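Local coordinates for esterase family protein (Staphylococcus aureus, PDB 6VHE), which probably hydrolyses carboxylic ester and thioester bonds as a serine esterase of the alpha/beta-hydrolase fold, and may convert S-formylglutathione to formate and glutathione, at residues A[45-50]-A[75-80]; A[59-64]-A[240-245]; A[118-123]-A[142-147]; A[205-210]-A[234-239]. All coordinates share one frame; numbering follows the deposited sequence.

Interaction 1 of 4, residues A[45-50]-A[75-80]. With 6WG ((2~{R})-2-phenylpiperidine-1-carbaldehyde), chain E.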
# COMPACT_ATOMS: atom_id res chain seq x y z
N MET A 45 -6.43 1.56 -20.16
CA MET A 45 -6.30 2.75 -19.34
C MET A 45 -7.68 3.07 -18.78
O MET A 45 -8.64 3.26 -19.54
CB MET A 45 -5.76 3.91 -20.19
CG MET A 45 -5.73 5.24 -19.46
SD MET A 45 -4.36 5.34 -18.27
CE MET A 45 -2.95 5.06 -19.36
N LEU A 46 -7.81 3.09 -17.45
CA LEU A 46 -9.12 3.17 -16.80
C LEU A 46 -9.15 4.40 -15.89
O LEU A 46 -8.35 4.49 -14.96
CB LEU A 46 -9.41 1.91 -16.00
CG LEU A 46 -10.73 1.90 -15.21
CD1 LEU A 46 -11.95 2.04 -16.12
CD2 LEU A 46 -10.81 0.62 -14.39
N LEU A 47 -10.11 5.30 -16.14
CA LEU A 47 -10.12 6.67 -15.62
C LEU A 47 -11.24 6.85 -14.59
O LEU A 47 -12.41 6.65 -14.91
CB LEU A 47 -10.29 7.67 -16.77
CG LEU A 47 -9.29 7.49 -17.91
CD1 LEU A 47 -9.44 8.60 -18.98
CD2 LEU A 47 -7.86 7.43 -17.35
N HIS A 48 -10.89 7.30 -13.39
CA HIS A 48 -11.87 7.46 -12.32
C HIS A 48 -12.74 8.71 -12.52
O HIS A 48 -12.38 9.65 -13.23
CB HIS A 48 -11.17 7.54 -10.96
CG HIS A 48 -10.29 8.74 -10.82
ND1 HIS A 48 -10.79 10.01 -10.59
CD2 HIS A 48 -8.94 8.87 -10.89
CE1 HIS A 48 -9.79 10.87 -10.52
NE2 HIS A 48 -8.66 10.20 -10.68
N GLY A 49 -13.90 8.70 -11.85
CA GLY A 49 -14.79 9.84 -11.82
C GLY A 49 -14.41 10.84 -10.73
O GLY A 49 -13.44 10.67 -9.99
N LEU A 50 -15.20 11.91 -10.65
CA LEU A 50 -14.88 13.00 -9.73
C LEU A 50 -15.06 12.53 -8.30
O LEU A 50 -16.09 11.92 -7.97
CB LEU A 50 -15.76 14.22 -10.00
CG LEU A 50 -15.51 15.44 -9.10
CD1 LEU A 50 -14.13 16.04 -9.37
CD2 LEU A 50 -16.60 16.50 -9.30
N ILE A 75 -4.54 -0.07 -16.06
CA ILE A 75 -3.76 1.06 -15.55
C ILE A 75 -4.75 2.06 -14.97
O ILE A 75 -5.67 2.50 -15.68
CB ILE A 75 -2.93 1.72 -16.66
CG1 ILE A 75 -2.25 0.67 -17.54
CG2 ILE A 75 -1.96 2.74 -16.07
CD1 ILE A 75 -1.25 -0.21 -16.80
N MET A 76 -4.58 2.42 -13.70
CA MET A 76 -5.54 3.27 -13.00
C MET A 76 -4.82 4.45 -12.37
O MET A 76 -4.34 4.36 -11.23
CB MET A 76 -6.31 2.47 -11.94
CG MET A 76 -7.38 1.54 -12.54
SD MET A 76 -7.81 0.11 -11.51
CE MET A 76 -6.27 -0.83 -11.49
N PRO A 77 -4.72 5.57 -13.08
CA PRO A 77 -4.05 6.75 -12.51
C PRO A 77 -4.97 7.59 -11.65
O PRO A 77 -6.17 7.31 -11.52
CB PRO A 77 -3.58 7.51 -13.76
CG PRO A 77 -4.65 7.20 -14.78
CD PRO A 77 -5.16 5.80 -14.47
N ASN A 78 -4.40 8.65 -11.07
CA ASN A 78 -5.12 9.61 -10.25
C ASN A 78 -4.97 10.99 -10.87
O ASN A 78 -3.85 11.44 -11.13
CB ASN A 78 -4.56 9.63 -8.82
CG ASN A 78 -5.19 10.72 -7.96
OD1 ASN A 78 -6.37 11.03 -8.10
ND2 ASN A 78 -4.40 11.33 -7.09
N VAL A 79 -6.10 11.68 -11.10
CA VAL A 79 -6.02 13.02 -11.67
C VAL A 79 -6.87 14.00 -10.87
O VAL A 79 -7.16 15.11 -11.35
CB VAL A 79 -6.46 13.05 -13.15
CG1 VAL A 79 -5.62 12.12 -14.00
CG2 VAL A 79 -7.94 12.72 -13.25
N ASP A 80 -7.28 13.62 -9.66
CA ASP A 80 -7.83 14.63 -8.75
C ASP A 80 -9.15 15.22 -9.29
O ASP A 80 -10.01 14.47 -9.76
CB ASP A 80 -6.76 15.72 -8.55
CG ASP A 80 -6.87 16.44 -7.22
OD1 ASP A 80 -6.21 16.01 -6.25
OD2 ASP A 80 -7.59 17.47 -7.16
C4 6WG E . -21.52 15.19 -13.14
C7 6WG E . -20.91 14.29 -12.06
C6 6WG E . -23.54 16.19 -14.02
C9 6WG E . -21.50 12.84 -10.28
C8 6WG E . -21.69 13.01 -11.79
C1 6WG E . -22.79 16.86 -14.97
C2 6WG E . -21.42 16.69 -14.98
C3 6WG E . -20.78 15.87 -14.07
C5 6WG E . -22.89 15.37 -13.10
C10 6WG E . -20.28 13.60 -9.70
C11 6WG E . -19.09 13.93 -10.64
N1 6WG E . -19.50 13.93 -12.03
C12 6WG E . -18.97 12.77 -12.75
O1 6WG E . -17.73 12.31 -12.38
O HOH W 1 -8.20 5.75 -12.42
O HOH W 2 -7.63 8.39 -13.88
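L46 and I75 join two neighbouring parallel strands of the alpha/beta-hydrolase sheet; the loops that follow run on in roughly the same direction, further apart, the one after strand 42-47 reaching the active site. The backbone bond between the strands, L46 N to I75 O (2.8 Å), has a counterpart further on made by a ring: V79 N donates to H48 NE2 at 3.0 Å, nearly straight (170°) and close to the imidazole plane. The other ring nitrogen, ND1, gives its hydrogen to G49 O, so bonds at both nitrogens fix the rotation of the ring. Where the strands part, water takes over, one molecule donating to both L46 O and P77 O.

Apolar contacts flank this polar seam. M45 bends at chi2 and chi3, which lays SD against P77 CD (3.9 Å), and L47 CD2 reaches P77 CG. L46 and M76 run side by side on the other side of the sheet, CD2 to CG. Helix 93-107 packs on I75, P77 and V79.

At L50 the loop reaches the bound carbamoyl group. L50 N and M124 N hydrogen-bond its oxygen, as in an oxyanion hole; L50 N lies 3.1 Å from O1 of 6WG.

Interaction 2 of 4, residues A[59-64]-A[240-245]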
# COMPACT_ATOMS: atom_id res chain seq x y z
N ARG A 59 -11.38 -0.94 -4.93
CA ARG A 59 -12.15 -1.04 -3.69
C ARG A 59 -13.63 -1.33 -3.92
O ARG A 59 -14.23 -2.12 -3.19
CB ARG A 59 -11.96 0.24 -2.88
CG ARG A 59 -10.53 0.40 -2.35
CD ARG A 59 -10.23 1.86 -2.03
NE ARG A 59 -10.99 2.32 -0.87
CZ ARG A 59 -10.82 3.50 -0.30
NH1 ARG A 59 -9.91 4.34 -0.79
NH2 ARG A 59 -11.55 3.84 0.76
N TYR A 60 -14.25 -0.70 -4.92
CA TYR A 60 -15.70 -0.71 -5.04
C TYR A 60 -16.22 -1.60 -6.16
O TYR A 60 -17.45 -1.69 -6.33
CB TYR A 60 -16.22 0.74 -5.22
CG TYR A 60 -15.80 1.65 -4.09
CD1 TYR A 60 -15.83 1.20 -2.77
CD2 TYR A 60 -15.37 2.94 -4.33
CE1 TYR A 60 -15.44 2.02 -1.72
CE2 TYR A 60 -14.98 3.77 -3.29
CZ TYR A 60 -15.02 3.30 -2.00
OH TYR A 60 -14.63 4.13 -0.97
N THR A 61 -15.34 -2.25 -6.92
CA THR A 61 -15.72 -3.23 -7.94
C THR A 61 -14.86 -4.48 -7.75
O THR A 61 -13.94 -4.53 -6.92
CB THR A 61 -15.51 -2.68 -9.36
OG1 THR A 61 -14.09 -2.65 -9.62
CG2 THR A 61 -16.11 -1.27 -9.54
N SER A 62 -15.13 -5.50 -8.56
CA SER A 62 -14.29 -6.69 -8.60
C SER A 62 -13.40 -6.68 -9.85
O SER A 62 -13.12 -7.73 -10.44
CB SER A 62 -15.17 -7.94 -8.57
OG SER A 62 -15.70 -8.19 -7.26
N ILE A 63 -12.93 -5.50 -10.27
CA ILE A 63 -12.28 -5.36 -11.57
C ILE A 63 -11.10 -6.34 -11.74
O ILE A 63 -10.94 -6.93 -12.82
CB ILE A 63 -11.85 -3.91 -11.83
CG1 ILE A 63 -11.31 -3.79 -13.25
CG2 ILE A 63 -10.81 -3.45 -10.81
CD1 ILE A 63 -11.77 -2.59 -13.99
N GLU A 64 -10.26 -6.52 -10.71
CA GLU A 64 -9.12 -7.42 -10.90
C GLU A 64 -9.57 -8.83 -11.27
O GLU A 64 -8.90 -9.51 -12.06
CB GLU A 64 -8.23 -7.47 -9.66
CG GLU A 64 -6.97 -8.31 -9.94
CD GLU A 64 -5.95 -8.36 -8.81
OE1 GLU A 64 -6.08 -7.59 -7.83
OE2 GLU A 64 -5.01 -9.18 -8.90
N TYR A 240 -23.45 0.01 -10.41
CA TYR A 240 -23.59 -0.03 -11.86
C TYR A 240 -22.24 -0.19 -12.55
O TYR A 240 -22.09 -1.01 -13.47
CB TYR A 240 -24.31 1.23 -12.36
CG TYR A 240 -24.37 1.28 -13.86
CD1 TYR A 240 -25.24 0.46 -14.56
CD2 TYR A 240 -23.53 2.13 -14.59
CE1 TYR A 240 -25.31 0.48 -15.94
CE2 TYR A 240 -23.58 2.15 -15.99
CZ TYR A 240 -24.47 1.32 -16.65
OH TYR A 240 -24.55 1.34 -18.03
N TRP A 241 -21.23 0.59 -12.14
CA TRP A 241 -19.95 0.53 -12.85
C TRP A 241 -19.26 -0.83 -12.69
O TRP A 241 -18.55 -1.28 -13.60
CB TRP A 241 -19.04 1.69 -12.39
CG TRP A 241 -19.70 3.01 -12.72
CD1 TRP A 241 -20.35 3.34 -13.88
CD2 TRP A 241 -19.81 4.16 -11.87
NE1 TRP A 241 -20.84 4.63 -13.81
CE2 TRP A 241 -20.53 5.15 -12.58
CE3 TRP A 241 -19.36 4.46 -10.58
CZ2 TRP A 241 -20.81 6.41 -12.03
CZ3 TRP A 241 -19.65 5.70 -10.04
CH2 TRP A 241 -20.36 6.66 -10.77
N ASP A 242 -19.47 -1.50 -11.55
CA ASP A 242 -18.95 -2.86 -11.38
C ASP A 242 -19.49 -3.79 -12.46
O ASP A 242 -18.73 -4.44 -13.18
CB ASP A 242 -19.32 -3.36 -9.98
CG ASP A 242 -18.81 -4.78 -9.68
OD1 ASP A 242 -17.63 -5.08 -9.99
OD2 ASP A 242 -19.59 -5.58 -9.14
N GLN A 243 -20.82 -3.85 -12.59
CA GLN A 243 -21.46 -4.61 -13.66
C GLN A 243 -20.99 -4.16 -15.04
O GLN A 243 -20.70 -4.99 -15.92
CB GLN A 243 -22.98 -4.47 -13.54
CG GLN A 243 -23.78 -5.39 -14.44
CD GLN A 243 -24.57 -4.63 -15.49
OE1 GLN A 243 -25.41 -3.79 -15.17
NE2 GLN A 243 -24.31 -4.93 -16.77
N ALA A 244 -20.93 -2.85 -15.27
CA ALA A 244 -20.64 -2.35 -16.62
C ALA A 244 -19.18 -2.56 -17.01
O ALA A 244 -18.89 -2.85 -18.18
CB ALA A 244 -20.99 -0.86 -16.73
N ILE A 245 -18.25 -2.40 -16.08
CA ILE A 245 -16.85 -2.64 -16.45
C ILE A 245 -16.62 -4.12 -16.72
O ILE A 245 -15.75 -4.47 -17.54
CB ILE A 245 -15.88 -2.11 -15.37
CG1 ILE A 245 -14.48 -1.92 -15.96
CG2 ILE A 245 -15.78 -3.06 -14.18
CD1 ILE A 245 -14.35 -0.73 -16.90
O HOH W 3 -18.32 -7.11 -7.24
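T61 and D242 overlap head to tail, each side chain running along the other's flank, where the break between helices 56-60 and 63-69 meets helix 238-253, the C-terminal helix of this alpha/beta-hydrolase. The methyl of T61 lies along the helix backbone, CG2 to D242 CA at 3.7 Å, while the carboxylate passes back over the threonine, OD1 to T61 CB at 3.3 Å. With CG anti to the backbone N (chi1 -179°), D242 extends from its helix and brings OD1 to S62 N, 2.9 Å away. That donor stands 42° out of the carboxylate plane. OD1 is also bonded by Y66 OH, so two donors grip one buried oxygen, and a water joins OD2 to S62 OG.

T61 turns its hydroxyl elsewhere: OG1 accepts from I63 N (3.1 Å), an ST turn across the break, and bonds Y57 O as well. W241, one residue before D242, directs its indole away from this seam to the active site, where it meets H236 edge-to-face and bonds S147 OG through NE1. On its outer side the break faces the third subunit: E64 and R59 of this chain form reciprocal salt bridges with R59 and E64 of that subunit.

One turn along helix 238-253, the polar seam gives way to two isoleucines that cross at an angle above L46 of the sheet. Packing is tight here, and I63 departs from a staggered chi2 (137°) as its CD1 presses to 3.4 Å from I245 CG1.

Interaction 3 of 4, residues A[118-123]-A[142-147]. With 6WG ((2~{R})-2-phenylpiperidine-1-carbaldehyde), chain E.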
# COMPACT_ATOMS: atom_id res chain seq x y z
N PHE A 118 -6.78 -0.07 -24.97
CA PHE A 118 -8.13 0.44 -24.78
C PHE A 118 -8.11 1.52 -23.72
O PHE A 118 -7.17 1.63 -22.94
CB PHE A 118 -9.08 -0.70 -24.38
CG PHE A 118 -8.82 -1.97 -25.13
CD1 PHE A 118 -8.93 -2.00 -26.51
CD2 PHE A 118 -8.44 -3.13 -24.45
CE1 PHE A 118 -8.69 -3.18 -27.21
CE2 PHE A 118 -8.19 -4.30 -25.15
CZ PHE A 118 -8.32 -4.33 -26.53
N ILE A 119 -9.20 2.29 -23.68
CA ILE A 119 -9.38 3.32 -22.67
C ILE A 119 -10.85 3.33 -22.26
O ILE A 119 -11.74 3.06 -23.07
CB ILE A 119 -8.93 4.70 -23.20
CG1 ILE A 119 -9.01 5.77 -22.11
CG2 ILE A 119 -9.73 5.09 -24.46
CD1 ILE A 119 -8.18 7.03 -22.40
N ALA A 120 -11.10 3.62 -20.99
CA ALA A 120 -12.45 3.56 -20.42
C ALA A 120 -12.45 4.34 -19.11
O ALA A 120 -11.39 4.59 -18.53
CB ALA A 120 -12.89 2.11 -20.17
N GLY A 121 -13.64 4.73 -18.67
CA GLY A 121 -13.78 5.44 -17.41
C GLY A 121 -15.21 5.90 -17.23
O GLY A 121 -16.01 5.88 -18.17
N HIS A 122 -15.54 6.30 -16.00
CA HIS A 122 -16.91 6.66 -15.66
C HIS A 122 -17.01 8.13 -15.22
O HIS A 122 -16.07 8.69 -14.65
CB HIS A 122 -17.49 5.74 -14.56
CG HIS A 122 -16.84 5.91 -13.22
ND1 HIS A 122 -15.72 5.20 -12.84
CD2 HIS A 122 -17.14 6.73 -12.18
CE1 HIS A 122 -15.36 5.57 -11.62
NE2 HIS A 122 -16.21 6.49 -11.20
N SER A 123 -18.17 8.74 -15.52
CA SER A 123 -18.49 10.14 -15.21
C SER A 123 -17.42 11.09 -15.75
O SER A 123 -17.23 11.19 -16.96
CB SER A 123 -18.68 10.34 -13.70
OG SER A 123 -19.28 11.59 -13.39
N LYS A 142 -10.14 0.94 -29.02
CA LYS A 142 -11.49 0.98 -28.49
C LYS A 142 -11.53 1.91 -27.28
O LYS A 142 -10.55 2.04 -26.56
CB LYS A 142 -11.98 -0.42 -28.08
CG LYS A 142 -11.80 -1.50 -29.15
CD LYS A 142 -12.27 -2.86 -28.62
CE LYS A 142 -12.14 -3.94 -29.69
NZ LYS A 142 -12.68 -5.26 -29.21
N ALA A 143 -12.70 2.54 -27.07
CA ALA A 143 -12.92 3.47 -25.98
C ALA A 143 -14.29 3.21 -25.37
O ALA A 143 -15.27 3.00 -26.09
CB ALA A 143 -12.82 4.93 -26.46
N VAL A 144 -14.38 3.22 -24.04
CA VAL A 144 -15.63 2.89 -23.36
C VAL A 144 -15.98 3.96 -22.34
O VAL A 144 -15.53 3.88 -21.18
CB VAL A 144 -15.56 1.51 -22.68
CG1 VAL A 144 -16.93 1.11 -22.13
CG2 VAL A 144 -15.02 0.46 -23.64
N PRO A 145 -16.76 4.98 -22.69
CA PRO A 145 -17.26 5.91 -21.67
C PRO A 145 -18.45 5.30 -20.93
O PRO A 145 -19.43 4.87 -21.54
CB PRO A 145 -17.68 7.15 -22.47
CG PRO A 145 -17.08 6.94 -23.87
CD PRO A 145 -17.06 5.44 -24.05
N LEU A 146 -18.36 5.27 -19.60
CA LEU A 146 -19.44 4.81 -18.72
C LEU A 146 -20.07 6.01 -18.02
O LEU A 146 -19.36 6.78 -17.37
CB LEU A 146 -18.90 3.84 -17.67
CG LEU A 146 -18.00 2.71 -18.16
CD1 LEU A 146 -17.41 1.99 -16.98
CD2 LEU A 146 -18.81 1.76 -19.01
N SER A 147 -21.39 6.14 -18.12
CA SER A 147 -22.12 7.20 -17.42
C SER A 147 -21.41 8.54 -17.59
O SER A 147 -21.21 9.29 -16.63
CB SER A 147 -22.29 6.85 -15.94
OG SER A 147 -22.69 5.50 -15.78
C4 6WG E . -21.52 15.19 -13.14
C7 6WG E . -20.91 14.29 -12.06
C6 6WG E . -23.54 16.19 -14.02
C9 6WG E . -21.50 12.84 -10.28
C8 6WG E . -21.69 13.01 -11.79
C1 6WG E . -22.79 16.86 -14.97
C2 6WG E . -21.42 16.69 -14.98
C3 6WG E . -20.78 15.87 -14.07
C5 6WG E . -22.89 15.37 -13.10
C10 6WG E . -20.28 13.60 -9.70
C11 6WG E . -19.09 13.93 -10.64
N1 6WG E . -19.50 13.93 -12.03
C12 6WG E . -18.97 12.77 -12.75
O1 6WG E . -17.73 12.31 -12.38
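The F118 ring and the K142 chain run alongside each other in the same direction at the start of two parallel strands, 117-122 and 142-146, of a beta-alpha-beta unit whose first strand leads into the nucleophile elbow of the alpha/beta-hydrolase fold. K142 CB approaches the ring obliquely, 3.8 Å from F118 CD1, and K142 CD lies 3.9 Å from F118 CE1. The lysine ammonium group goes on to a cation-pi contact with W251 and a bond to M252 O. At the far end of the strands, the H122 imidazole is stacked with W241 and meets the rings of Y57 and Y238 at steep angles; its ND1 is bonded to Y57 OH.

Between these aromatic ends the strands run almost exactly parallel, 3° apart. I119 O accepts V144 N and G121 O accepts L146 N, each at 2.8 Å, while V144 O receives G121 N over a longer span. A120 CB touches V144 CB beneath helix 238-253, and I119 CG2 meets A143 CB (3.7 Å) on the face packed by helix 124-135.

The last strong bond, S123 N to L146 O at 2.9 Å, holds the elbow as the chain turns into helix 124-135. S123, the predicted nucleophile, has the strained positive phi (54°) expected of this sharp turn. Its side chain has been carbamoylated: OG, lying anti to its own backbone N, is covalently bonded to C12 of 6WG at 1.4 Å.

Interaction 4 of 4, residues A[205-210]-A[234-239]. With 6WG ((2~{R})-2-phenylpiperidine-1-carbaldehyde), chain E.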
# COMPACT_ATOMS: atom_id res chain seq x y z
N LYS A 205 -30.31 3.73 -17.04
CA LYS A 205 -31.47 4.54 -17.41
C LYS A 205 -31.96 5.44 -16.28
O LYS A 205 -32.74 6.37 -16.54
CB LYS A 205 -32.63 3.65 -17.86
CG LYS A 205 -32.50 3.09 -19.27
CD LYS A 205 -33.71 2.22 -19.61
CE LYS A 205 -33.55 1.54 -20.96
NZ LYS A 205 -34.23 0.22 -21.01
N GLN A 206 -31.56 5.17 -15.04
CA GLN A 206 -31.92 6.04 -13.93
C GLN A 206 -30.85 7.08 -13.65
O GLN A 206 -31.04 7.93 -12.77
CB GLN A 206 -32.18 5.21 -12.66
CG GLN A 206 -33.45 4.37 -12.72
CD GLN A 206 -33.32 3.17 -13.64
OE1 GLN A 206 -32.38 2.37 -13.51
NE2 GLN A 206 -34.25 3.03 -14.57
N ASP A 207 -29.74 7.03 -14.38
CA ASP A 207 -28.67 8.01 -14.23
C ASP A 207 -29.15 9.37 -14.71
O ASP A 207 -29.75 9.48 -15.79
CB ASP A 207 -27.45 7.57 -15.04
CG ASP A 207 -26.19 8.30 -14.63
OD1 ASP A 207 -26.19 9.55 -14.53
OD2 ASP A 207 -25.19 7.61 -14.41
N PHE A 208 -28.89 10.41 -13.93
CA PHE A 208 -29.30 11.73 -14.37
C PHE A 208 -28.53 12.19 -15.60
O PHE A 208 -28.94 13.16 -16.24
CB PHE A 208 -29.15 12.74 -13.23
CG PHE A 208 -27.76 12.85 -12.69
CD1 PHE A 208 -27.24 11.87 -11.84
CD2 PHE A 208 -26.96 13.93 -13.02
CE1 PHE A 208 -25.95 11.97 -11.34
CE2 PHE A 208 -25.68 14.03 -12.53
CZ PHE A 208 -25.17 13.05 -11.68
N LEU A 209 -27.46 11.50 -15.98
CA LEU A 209 -26.75 11.80 -17.22
C LEU A 209 -27.32 11.04 -18.42
O LEU A 209 -26.75 11.12 -19.51
CB LEU A 209 -25.27 11.48 -17.06
CG LEU A 209 -24.52 12.46 -16.17
CD1 LEU A 209 -23.09 11.99 -15.87
CD2 LEU A 209 -24.54 13.85 -16.84
N TYR A 210 -28.42 10.31 -18.24
CA TYR A 210 -28.93 9.46 -19.31
C TYR A 210 -29.29 10.27 -20.55
O TYR A 210 -28.89 9.93 -21.67
CB TYR A 210 -30.14 8.66 -18.81
CG TYR A 210 -30.68 7.66 -19.82
CD1 TYR A 210 -29.89 6.60 -20.26
CD2 TYR A 210 -31.97 7.77 -20.31
CE1 TYR A 210 -30.37 5.69 -21.18
CE2 TYR A 210 -32.46 6.88 -21.23
CZ TYR A 210 -31.66 5.84 -21.66
OH TYR A 210 -32.14 4.93 -22.57
N GLY A 234 -30.03 0.91 -13.88
CA GLY A 234 -28.78 1.31 -13.30
C GLY A 234 -28.76 2.79 -12.97
O GLY A 234 -29.39 3.60 -13.65
N ASP A 235 -28.04 3.15 -11.92
CA ASP A 235 -27.92 4.54 -11.51
C ASP A 235 -26.47 4.98 -11.64
O ASP A 235 -25.63 4.29 -12.24
CB ASP A 235 -28.46 4.73 -10.09
CG ASP A 235 -28.98 6.14 -9.84
OD1 ASP A 235 -28.55 7.07 -10.57
OD2 ASP A 235 -29.83 6.32 -8.94
N HIS A 236 -26.18 6.14 -11.06
CA HIS A 236 -24.85 6.72 -11.14
C HIS A 236 -24.02 6.29 -9.93
O HIS A 236 -23.78 7.06 -9.00
CB HIS A 236 -24.96 8.24 -11.26
CG HIS A 236 -23.70 8.91 -11.70
ND1 HIS A 236 -23.41 9.12 -13.03
CD2 HIS A 236 -22.64 9.36 -11.00
CE1 HIS A 236 -22.23 9.70 -13.13
NE2 HIS A 236 -21.73 9.85 -11.91
N ASP A 237 -23.60 5.01 -9.91
CA ASP A 237 -22.90 4.50 -8.74
C ASP A 237 -22.04 3.28 -9.09
O ASP A 237 -22.09 2.75 -10.20
CB ASP A 237 -23.86 4.16 -7.59
CG ASP A 237 -24.95 3.17 -7.99
OD1 ASP A 237 -24.75 2.38 -8.94
OD2 ASP A 237 -26.02 3.19 -7.35
N TYR A 238 -21.26 2.84 -8.11
CA TYR A 238 -20.32 1.76 -8.34
C TYR A 238 -20.99 0.39 -8.44
O TYR A 238 -20.40 -0.53 -9.01
CB TYR A 238 -19.27 1.75 -7.23
CG TYR A 238 -18.08 2.61 -7.57
CD1 TYR A 238 -17.13 2.18 -8.49
CD2 TYR A 238 -17.91 3.85 -6.98
CE1 TYR A 238 -16.02 2.97 -8.80
CE2 TYR A 238 -16.81 4.64 -7.29
CZ TYR A 238 -15.87 4.19 -8.19
OH TYR A 238 -14.77 4.99 -8.50
N ALA A 239 -22.21 0.23 -7.91
CA ALA A 239 -22.95 -0.98 -8.24
C ALA A 239 -23.11 -1.10 -9.74
O ALA A 239 -22.86 -2.16 -10.32
CB ALA A 239 -24.30 -1.00 -7.53
C4 6WG E . -21.52 15.19 -13.14
C7 6WG E . -20.91 14.29 -12.06
C6 6WG E . -23.54 16.19 -14.02
C9 6WG E . -21.50 12.84 -10.28
C8 6WG E . -21.69 13.01 -11.79
C1 6WG E . -22.79 16.86 -14.97
C2 6WG E . -21.42 16.69 -14.98
C3 6WG E . -20.78 15.87 -14.07
C5 6WG E . -22.89 15.37 -13.10
C10 6WG E . -20.28 13.60 -9.70
C11 6WG E . -19.09 13.93 -10.64
N1 6WG E . -19.50 13.93 -12.03
C12 6WG E . -18.97 12.77 -12.75
O1 6WG E . -17.73 12.31 -12.38
O HOH W 4 -25.17 5.03 -15.11
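D207 and H236, two members of the predicted charge-relay triad, form the tight half of this contact. H236 ND1 donates to the syn side of D207 OD2 at 2.7 Å, with the carboxylate and ring planes nearly perpendicular (84°). The other oxygen, OD1, accepts L209 N at 2.7 Å on its anti side; this Asx turn starts the type I turn from D207 to Y210 and fixes the rotation of the carboxylate. L209 CD1 approaches the imidazole obliquely, and beyond it lies the piperidine of 6WG, with C8 3.2 Å from H236 NE2.

From the exposed side of the contact, F208 CE1 lies over one face of the imidazole, 3.8 Å from H236 CG. Elsewhere toward solvent the contact thins to a few polar links. Q206 folds back at chi2 (73°): Q206 OE1 accepts G234 N at 2.8 Å, and Q206 N donates to G234 O, two hydrogen bonds on the solvent side. G234 has backbone angles that would jam a side chain against the preceding carbonyl. A water donates to both D207 OD2 and D235 O, linking the D235 backbone to the same oxygen that H236 ND1 bonds.

Both segments are largely loop: 205-210 runs from strand 198-204 into the start of helix 210-222, whereas 234-239 leads from strand 228-232 into the first residues of helix 238-253. S147, just past strand 142-146, packs against D207 and H236.

How the interactions relate
Interactions 1 and 3 are core pairings in one sheet, side by side through strands 42-47 and 117-122, where L47 N meets A120 O at 2.8 Å; interaction 3 is a ladder of backbone bonds, while interaction 1 has one such bond and then a histidine and waters. Interaction 2 is also buried but joins helices above that sheet, its isoleucines resting on L46 of interaction 1, and it reaches a subunit interface. Interaction 4 is the most exposed, built of loop side chains and water, and shares helix 238-253 with interaction 2. Interaction 3 supplies the carbamoylated serine, interaction 4 the predicted acid and histidine of the charge relay, and interaction 1 one donor to the ligand oxygen.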